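Protease VP4 (Blotched snakehead virus, PDB 2GEF) is a birnavirus protease that cuts peptide bonds with a serine/lysine catalytic dyad and probably processes the viral polyprotein from which it derives. Local coordinates at residues P34-G39 against S43-Y48. Numbering follows the deposited sequence.
Sequences PVVAFG and STSELY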
loop_
_atom_site.group_PDB
_atom_site.type_symbol
_atom_site.label_atom_id
_atom_site.label_comp_id
_atom_site.label_asym_id
_atom_site.label_seq_id
_atom_site.Cartn_x
_atom_site.Cartn_y
_atom_site.Cartn_z
ATOM N N PRO A 34 0.600 3.199 1.075
ATOM C CA PRO A 34 -0.042 4.010 2.097
ATOM C C PRO A 34 -1.488 4.021 2.093
ATOM O O PRO A 34 -2.100 3.806 1.042
ATOM C CB PRO A 34 0.588 5.369 1.898
ATOM C CG PRO A 34 0.659 5.409 0.434
ATOM C CD PRO A 34 1.169 4.048 0.021
ATOM N N VAL A 35 -2.026 4.045 3.346
ATOM C CA VAL A 35 -3.451 3.999 3.585
ATOM C C VAL A 35 -3.889 5.178 4.470
ATOM O O VAL A 35 -3.425 5.310 5.629
ATOM C CB VAL A 35 -3.923 2.735 4.216
ATOM C CG1 VAL A 35 -5.558 2.854 4.531
ATOM C CG2 VAL A 35 -3.697 1.571 3.270
ATOM N N VAL A 36 -4.767 6.042 3.909
ATOM C CA VAL A 36 -5.154 7.240 4.663
ATOM C C VAL A 36 -6.708 7.088 5.007
ATOM O O VAL A 36 -7.492 6.438 4.244
ATOM C CB VAL A 36 -4.809 8.539 3.907
ATOM C CG1 VAL A 36 -3.357 8.609 3.461
ATOM C CG2 VAL A 36 -5.747 8.775 2.718
ATOM N N ALA A 37 -7.110 7.651 6.141
ATOM C CA ALA A 37 -8.477 7.716 6.577
ATOM C C ALA A 37 -8.681 9.025 7.351
ATOM O O ALA A 37 -7.695 9.608 7.954
ATOM C CB ALA A 37 -8.819 6.559 7.407
ATOM N N PHE A 38 -9.926 9.506 7.269
ATOM C CA PHE A 38 -10.389 10.818 7.879
ATOM C C PHE A 38 -11.558 10.680 8.821
ATOM O O PHE A 38 -12.584 10.202 8.399
ATOM C CB PHE A 38 -10.717 11.837 6.749
ATOM C CG PHE A 38 -9.696 11.806 5.629
ATOM C CD1 PHE A 38 -9.873 10.980 4.532
ATOM C CD2 PHE A 38 -8.553 12.565 5.723
ATOM C CE1 PHE A 38 -8.869 10.873 3.516
ATOM C CE2 PHE A 38 -7.572 12.528 4.748
ATOM C CZ PHE A 38 -7.739 11.654 3.613
ATOM N N GLY A 39 -11.478 11.167 10.069
ATOM C CA GLY A 39 -12.738 11.402 10.848
ATOM C C GLY A 39 -12.905 12.890 11.248
ATOM O O GLY A 39 -12.091 13.768 10.836
ATOM N N SER A 43 -7.154 12.590 11.127
ATOM C CA SER A 43 -6.795 11.825 9.982
ATOM C C SER A 43 -5.672 10.890 10.384
ATOM O O SER A 43 -4.965 11.174 11.352
ATOM C CB SER A 43 -6.306 12.716 8.829
ATOM O OG SER A 43 -7.243 13.789 8.647
ATOM N N THR A 44 -5.567 9.770 9.631
ATOM C CA THR A 44 -4.586 8.742 9.813
ATOM C C THR A 44 -3.838 8.459 8.478
ATOM O O THR A 44 -4.379 8.662 7.474
ATOM C CB THR A 44 -5.272 7.325 10.340
ATOM O OG1 THR A 44 -6.290 6.890 9.387
ATOM C CG2 THR A 44 -5.926 7.496 11.722
ATOM N N SER A 45 -2.592 8.005 8.563
ATOM C CA SER A 45 -1.774 7.561 7.426
ATOM C C SER A 45 -0.975 6.438 8.053
ATOM O O SER A 45 -0.316 6.628 9.176
ATOM C CB SER A 45 -0.777 8.711 7.074
ATOM O OG SER A 45 -0.087 8.417 5.957
ATOM N N GLU A 46 -0.922 5.330 7.335
ATOM C CA GLU A 46 -0.291 4.069 7.807
ATOM C C GLU A 46 0.260 3.358 6.578
ATOM O O GLU A 46 -0.342 3.439 5.542
ATOM C CB GLU A 46 -1.493 3.167 8.158
ATOM C CG GLU A 46 -1.467 2.489 9.362
ATOM C CD GLU A 46 -2.885 2.029 9.727
ATOM O OE1 GLU A 46 -3.905 2.743 9.433
ATOM O OE2 GLU A 46 -2.996 0.935 10.309
ATOM N N LEU A 47 1.218 2.447 6.713
ATOM C CA LEU A 47 1.463 1.390 5.664
ATOM C C LEU A 47 0.733 0.147 5.865
ATOM O O LEU A 47 0.415 -0.220 6.958
ATOM C CB LEU A 47 2.929 1.082 5.631
ATOM C CG LEU A 47 3.690 2.355 5.215
ATOM C CD1 LEU A 47 5.137 1.910 5.227
ATOM C CD2 LEU A 47 3.355 3.006 3.902
ATOM N N TYR A 48 0.410 -0.479 4.764
ATOM C CA TYR A 48 -0.106 -1.843 4.651
ATOM C C TYR A 48 0.791 -2.526 3.647
ATOM O O TYR A 48 1.422 -1.857 2.815
ATOM C CB TYR A 48 -1.552 -1.888 4.101
ATOM C CG TYR A 48 -2.708 -1.561 5.058
ATOM C CD1 TYR A 48 -2.700 -0.438 5.891
ATOM C CD2 TYR A 48 -3.801 -2.353 5.088
ATOM C CE1 TYR A 48 -3.775 -0.151 6.751
ATOM C CE2 TYR A 48 -4.852 -2.092 5.951
ATOM C CZ TYR A 48 -4.856 -1.024 6.777
ATOM O OH TYR A 48 -6.051 -0.868 7.606
HETATM O O HOH W 1 -5.131 4.609 7.932
#
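V35 lays its CG2 methyl over one face of the Y48 ring, 3.9 Å from the ring centroid, in a CH-pi contact. With CG1 anti to the backbone N (chi1 176°), CG2 swings beside that nitrogen and onto the aromatic carbons. E46 OE1 sits in the plane of the same ring, at its edge, while E46 OE2 and Y48 OH both hydrogen-bond to N127 ND2. A water on the V35, A37, T44 and E46 face joins three polar groups: it donates to V35 O and to E46 OE1 (2.7 Å from the water oxygen) and accepts from T44 OG1. This is an antiparallel beta hairpin, strands 31-38 and 43-52, in which V35–E46 and A37–T44 are hydrogen-bonded pairs. T44 N reaches A37 O at 2.7 Å; V35 N meets E46 O at 2.8 Å, but the return bond from E46 N to V35 O is bent and weak. The other face, carrying P34, V36, F38, S43, S45 and L47, turns partly to helix 170-178: P34 and V36 touch the catalytic K173, and S45 OG hydrogen-bonds to L172 O. At the turn end, S43 OG, anti to its carbonyl carbon (chi1 -48°), meets the edge of the F38 ring, 3.4 Å from CD2, and that ring also packs against F169.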